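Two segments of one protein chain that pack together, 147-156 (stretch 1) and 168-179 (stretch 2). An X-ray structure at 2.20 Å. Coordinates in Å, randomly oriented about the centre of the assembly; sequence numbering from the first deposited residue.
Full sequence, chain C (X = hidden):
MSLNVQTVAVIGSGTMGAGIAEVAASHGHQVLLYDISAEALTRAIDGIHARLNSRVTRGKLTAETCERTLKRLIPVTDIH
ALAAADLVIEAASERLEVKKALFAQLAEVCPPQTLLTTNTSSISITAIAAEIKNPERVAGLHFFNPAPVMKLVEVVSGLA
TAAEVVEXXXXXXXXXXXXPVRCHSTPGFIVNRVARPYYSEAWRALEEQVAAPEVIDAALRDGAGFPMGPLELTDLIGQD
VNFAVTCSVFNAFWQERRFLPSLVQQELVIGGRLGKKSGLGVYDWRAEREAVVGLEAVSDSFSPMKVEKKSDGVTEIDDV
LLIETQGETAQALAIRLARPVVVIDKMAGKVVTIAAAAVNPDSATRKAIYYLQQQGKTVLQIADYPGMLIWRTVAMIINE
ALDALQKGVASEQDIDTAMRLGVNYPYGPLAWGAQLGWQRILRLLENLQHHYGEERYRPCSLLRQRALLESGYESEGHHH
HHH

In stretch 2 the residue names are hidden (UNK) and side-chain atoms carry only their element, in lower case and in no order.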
# COMPACT_ATOMS: atom_id res chain seq x y z
N ALA C 147 -30.93 -9.11 -16.33
CA ALA C 147 -31.70 -9.77 -15.27
C ALA C 147 -32.66 -10.89 -15.68
O ALA C 147 -32.72 -11.90 -14.96
CB ALA C 147 -32.41 -8.77 -14.39
N PRO C 148 -33.39 -10.75 -16.82
CA PRO C 148 -34.26 -11.88 -17.20
C PRO C 148 -33.52 -13.14 -17.64
O PRO C 148 -34.08 -14.23 -17.55
CB PRO C 148 -35.10 -11.33 -18.36
CG PRO C 148 -35.03 -9.86 -18.23
CD PRO C 148 -33.67 -9.57 -17.68
N VAL C 149 -32.28 -12.99 -18.09
CA VAL C 149 -31.49 -14.14 -18.55
C VAL C 149 -30.60 -14.74 -17.44
O VAL C 149 -30.68 -15.95 -17.19
CB VAL C 149 -30.67 -13.81 -19.83
CG1 VAL C 149 -29.94 -15.05 -20.33
CG2 VAL C 149 -31.60 -13.29 -20.93
N MET C 150 -29.80 -13.91 -16.77
CA MET C 150 -28.82 -14.34 -15.75
C MET C 150 -29.45 -14.99 -14.51
O MET C 150 -30.35 -14.43 -13.89
CB MET C 150 -27.93 -13.16 -15.35
CG MET C 150 -27.08 -12.58 -16.51
SD MET C 150 -25.96 -13.76 -17.33
CE MET C 150 -24.66 -13.88 -16.12
N LYS C 151 -29.05 -16.21 -14.22
CA LYS C 151 -29.60 -16.95 -13.10
C LYS C 151 -29.21 -16.53 -11.71
O LYS C 151 -29.91 -16.84 -10.77
CB LYS C 151 -29.39 -18.44 -13.30
CG LYS C 151 -30.42 -19.02 -14.20
CD LYS C 151 -30.36 -20.51 -14.22
CE LYS C 151 -30.44 -21.14 -12.84
NZ LYS C 151 -31.82 -21.43 -12.41
N LEU C 152 -28.08 -15.88 -11.56
CA LEU C 152 -27.54 -15.63 -10.23
C LEU C 152 -28.11 -14.37 -9.59
O LEU C 152 -28.26 -13.36 -10.24
CB LEU C 152 -26.00 -15.55 -10.28
CG LEU C 152 -25.33 -15.65 -8.90
CD1 LEU C 152 -25.17 -17.12 -8.42
CD2 LEU C 152 -24.00 -14.93 -8.91
N VAL C 153 -28.43 -14.45 -8.30
CA VAL C 153 -28.52 -13.23 -7.48
C VAL C 153 -27.74 -13.37 -6.17
O VAL C 153 -27.74 -14.43 -5.56
CB VAL C 153 -29.99 -12.65 -7.31
CG1 VAL C 153 -31.02 -13.66 -7.57
CG2 VAL C 153 -30.21 -11.95 -5.95
N GLU C 154 -27.02 -12.32 -5.80
CA GLU C 154 -26.31 -12.28 -4.53
C GLU C 154 -27.21 -11.60 -3.51
O GLU C 154 -27.63 -10.45 -3.70
CB GLU C 154 -24.99 -11.52 -4.70
CG GLU C 154 -23.99 -12.23 -5.61
CD GLU C 154 -22.69 -11.45 -5.79
OE1 GLU C 154 -22.74 -10.32 -6.33
OE2 GLU C 154 -21.62 -11.98 -5.41
N VAL C 155 -27.54 -12.33 -2.44
CA VAL C 155 -28.38 -11.81 -1.37
C VAL C 155 -27.46 -11.30 -0.27
O VAL C 155 -26.78 -12.07 0.40
CB VAL C 155 -29.32 -12.90 -0.80
CG1 VAL C 155 -30.12 -12.34 0.39
CG2 VAL C 155 -30.26 -13.44 -1.86
N VAL C 156 -27.40 -9.99 -0.11
CA VAL C 156 -26.30 -9.40 0.65
C VAL C 156 -26.74 -8.89 2.01
O VAL C 156 -27.60 -8.01 2.10
CB VAL C 156 -25.64 -8.26 -0.13
CG1 VAL C 156 -24.31 -7.91 0.49
CG2 VAL C 156 -25.46 -8.65 -1.56
N UNK C 168 -36.24 -15.24 3.40
CA UNK C 168 -37.35 -14.74 2.59
C UNK C 168 -36.86 -14.38 1.18
O UNK C 168 -37.44 -14.85 0.18
n UNK C 168 -40.49 -11.96 4.18
c UNK C 168 -38.98 -13.85 4.39
o UNK C 168 -39.37 -12.21 6.11
c UNK C 168 -38.00 -13.52 3.26
c UNK C 168 -39.64 -12.60 4.97
N UNK C 169 -35.78 -13.60 1.11
CA UNK C 169 -35.22 -13.20 -0.19
C UNK C 169 -34.70 -14.36 -1.03
O UNK C 169 -34.90 -14.37 -2.25
c UNK C 169 -35.84 -10.28 -0.37
c UNK C 169 -34.71 -10.81 0.53
c UNK C 169 -33.61 -9.77 0.71
c UNK C 169 -34.14 -12.11 -0.03
N UNK C 170 -34.04 -15.33 -0.38
CA UNK C 170 -33.59 -16.56 -1.06
C UNK C 170 -34.76 -17.36 -1.62
O UNK C 170 -34.75 -17.74 -2.80
s UNK C 170 -31.09 -16.78 0.24
c UNK C 170 -32.74 -17.45 -0.13
N UNK C 171 -35.76 -17.61 -0.78
CA UNK C 171 -36.96 -18.34 -1.19
C UNK C 171 -37.68 -17.66 -2.35
O UNK C 171 -38.10 -18.31 -3.31
c UNK C 171 -39.90 -19.92 0.83
c UNK C 171 -39.07 -19.50 -0.36
c UNK C 171 -37.94 -18.53 -0.03
o UNK C 171 -40.26 -19.05 1.66
o UNK C 171 -40.20 -21.13 0.93
N UNK C 172 -37.78 -16.33 -2.28
CA UNK C 172 -38.45 -15.57 -3.32
C UNK C 172 -37.72 -15.63 -4.68
O UNK C 172 -38.37 -15.85 -5.72
c UNK C 172 -39.11 -11.75 -3.35
c UNK C 172 -38.67 -14.13 -2.86
c UNK C 172 -40.80 -13.45 -4.04
c UNK C 172 -39.31 -13.15 -3.85
N UNK C 173 -36.39 -15.45 -4.68
CA UNK C 173 -35.62 -15.55 -5.94
C UNK C 173 -35.57 -16.97 -6.49
O UNK C 173 -35.55 -17.17 -7.71
c UNK C 173 -34.24 -13.47 -5.55
o UNK C 173 -33.49 -15.62 -4.76
c UNK C 173 -34.19 -14.97 -5.83
N UNK C 174 -35.55 -17.96 -5.60
CA UNK C 174 -35.78 -19.36 -6.00
C UNK C 174 -37.08 -19.41 -6.79
O UNK C 174 -37.09 -19.83 -7.95
c UNK C 174 -35.81 -20.32 -4.79
c UNK C 174 -33.73 -21.70 -5.32
c UNK C 174 -34.47 -20.86 -4.27
c UNK C 174 -34.63 -21.67 -2.98
N UNK C 175 -38.16 -18.89 -6.21
CA UNK C 175 -39.45 -18.85 -6.90
C UNK C 175 -39.46 -18.05 -8.22
O UNK C 175 -40.33 -18.26 -9.05
o UNK C 175 -40.57 -16.98 -5.79
c UNK C 175 -40.57 -18.39 -5.95
N UNK C 176 -38.48 -17.16 -8.42
CA UNK C 176 -38.32 -16.46 -9.71
C UNK C 176 -37.42 -17.20 -10.70
O UNK C 176 -37.02 -16.64 -11.75
n UNK C 176 -40.63 -13.40 -7.67
c UNK C 176 -39.73 -12.37 -7.61
c UNK C 176 -37.58 -10.65 -7.76
c UNK C 176 -40.07 -14.44 -8.37
c UNK C 176 -37.46 -11.91 -8.35
c UNK C 176 -38.56 -12.79 -8.28
c UNK C 176 -39.84 -11.10 -7.00
c UNK C 176 -37.85 -15.01 -9.53
c UNK C 176 -38.80 -14.13 -8.75
c UNK C 176 -38.76 -10.26 -7.09
N UNK C 177 -37.10 -18.45 -10.37
CA UNK C 177 -36.25 -19.29 -11.22
C UNK C 177 -34.79 -18.86 -11.19
O UNK C 177 -34.03 -19.16 -12.11
N UNK C 178 -34.41 -18.13 -10.13
CA UNK C 178 -33.02 -17.70 -9.95
C UNK C 178 -32.31 -18.64 -9.00
O UNK C 178 -32.92 -19.55 -8.44
c UNK C 178 -33.07 -15.25 -11.73
c UNK C 178 -32.94 -16.26 -9.41
n UNK C 178 -33.30 -14.24 -14.02
c UNK C 178 -33.56 -15.18 -10.29
c UNK C 178 -33.71 -14.15 -12.57
N UNK C 179 -31.02 -18.39 -8.83
CA UNK C 179 -30.23 -19.11 -7.85
C UNK C 179 -29.60 -18.09 -6.91
O UNK C 179 -28.64 -17.41 -7.28
c UNK C 179 -28.42 -20.92 -7.63
c UNK C 179 -29.14 -19.94 -8.55
o UNK C 179 -30.17 -22.55 -7.50
n UNK C 179 -29.29 -21.86 -5.56
c UNK C 179 -29.37 -21.85 -6.89
O HOH W 1 -36.06 -14.47 -15.72

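Position 168 carries three carbons in a row, the third bearing one oxygen and one nitrogen. This terminal amide, out of reach of stretch 1, makes it Gln 168. At 169 four carbons fork at the second; its CA-to-CB bond points toward the strand, and CB lies 4.0 Å from Val 155 CG1. It is Leu 169. Position 170 has one carbon and one sulfur, 4.0 Å from Val 155 CG2, so the residue is Cys 170 and the sulfur is SG.

Position 171 has three carbons ending in two oxygens, a carboxylate beyond reach of stretch 1: Glu 171. Position 172 again forks at its second carbon, with four in all and no contact: Leu 172. At 173 the first carbon carries one oxygen and one carbon, the mark of Thr 173. Its methyl CG2 lies 3.8 Å from Val 153 CG1, while its OG1 has the carbonyls of Leu 169 and Cys 170 within reach.

Position 174 has four carbons forked at the second, out of reach of stretch 1: Leu 174. Position 175 has one carbon and one oxygen, hence Ser 175, whose OG donates a very short 2.5 Å hydrogen bond to Leu 172 O. Position 176 holds one carbon followed by fused five- and six-membered rings with eight carbons and one nitrogen, an indole: Trp 176, which does not touch stretch 1. Position 177 has no side-chain atoms, and its phi of 72° by itself favours Gly 177; its O accepts a 3.2 Å hydrogen bond from Lys 151 NZ.

Position 178 runs four unbranched carbons to a nitrogen, so it is Lys 178. The NZ atom donates to Ala 147 O at 2.6 Å and to Met 150 O at 3.0 Å; a water accepts from NZ and donates to Pro 148 O. Position 179 has three carbons, the third bearing one oxygen and one nitrogen: Gln 179.

The contact combines a nearly antiparallel helix and strand, with axes at 167° and 9.4 Å apart at closest approach, and a short parallel bridge. Val 153 and Val 155 point toward stretch 2, alternating with Glu 154, which points away. Beyond the helix, Gln 179 N donates to Lys 151 O at 2.7 Å and Val 153 N donates to Gln 179 O at 3.1 Å, angles of 162° and 167° showing both bonds nearly straight. They bracket Leu 152, while the amine of Lys 178 ties down the preceding loop through its carbonyls.

Stretch 2 168-179: QLCELTLSWGKQ
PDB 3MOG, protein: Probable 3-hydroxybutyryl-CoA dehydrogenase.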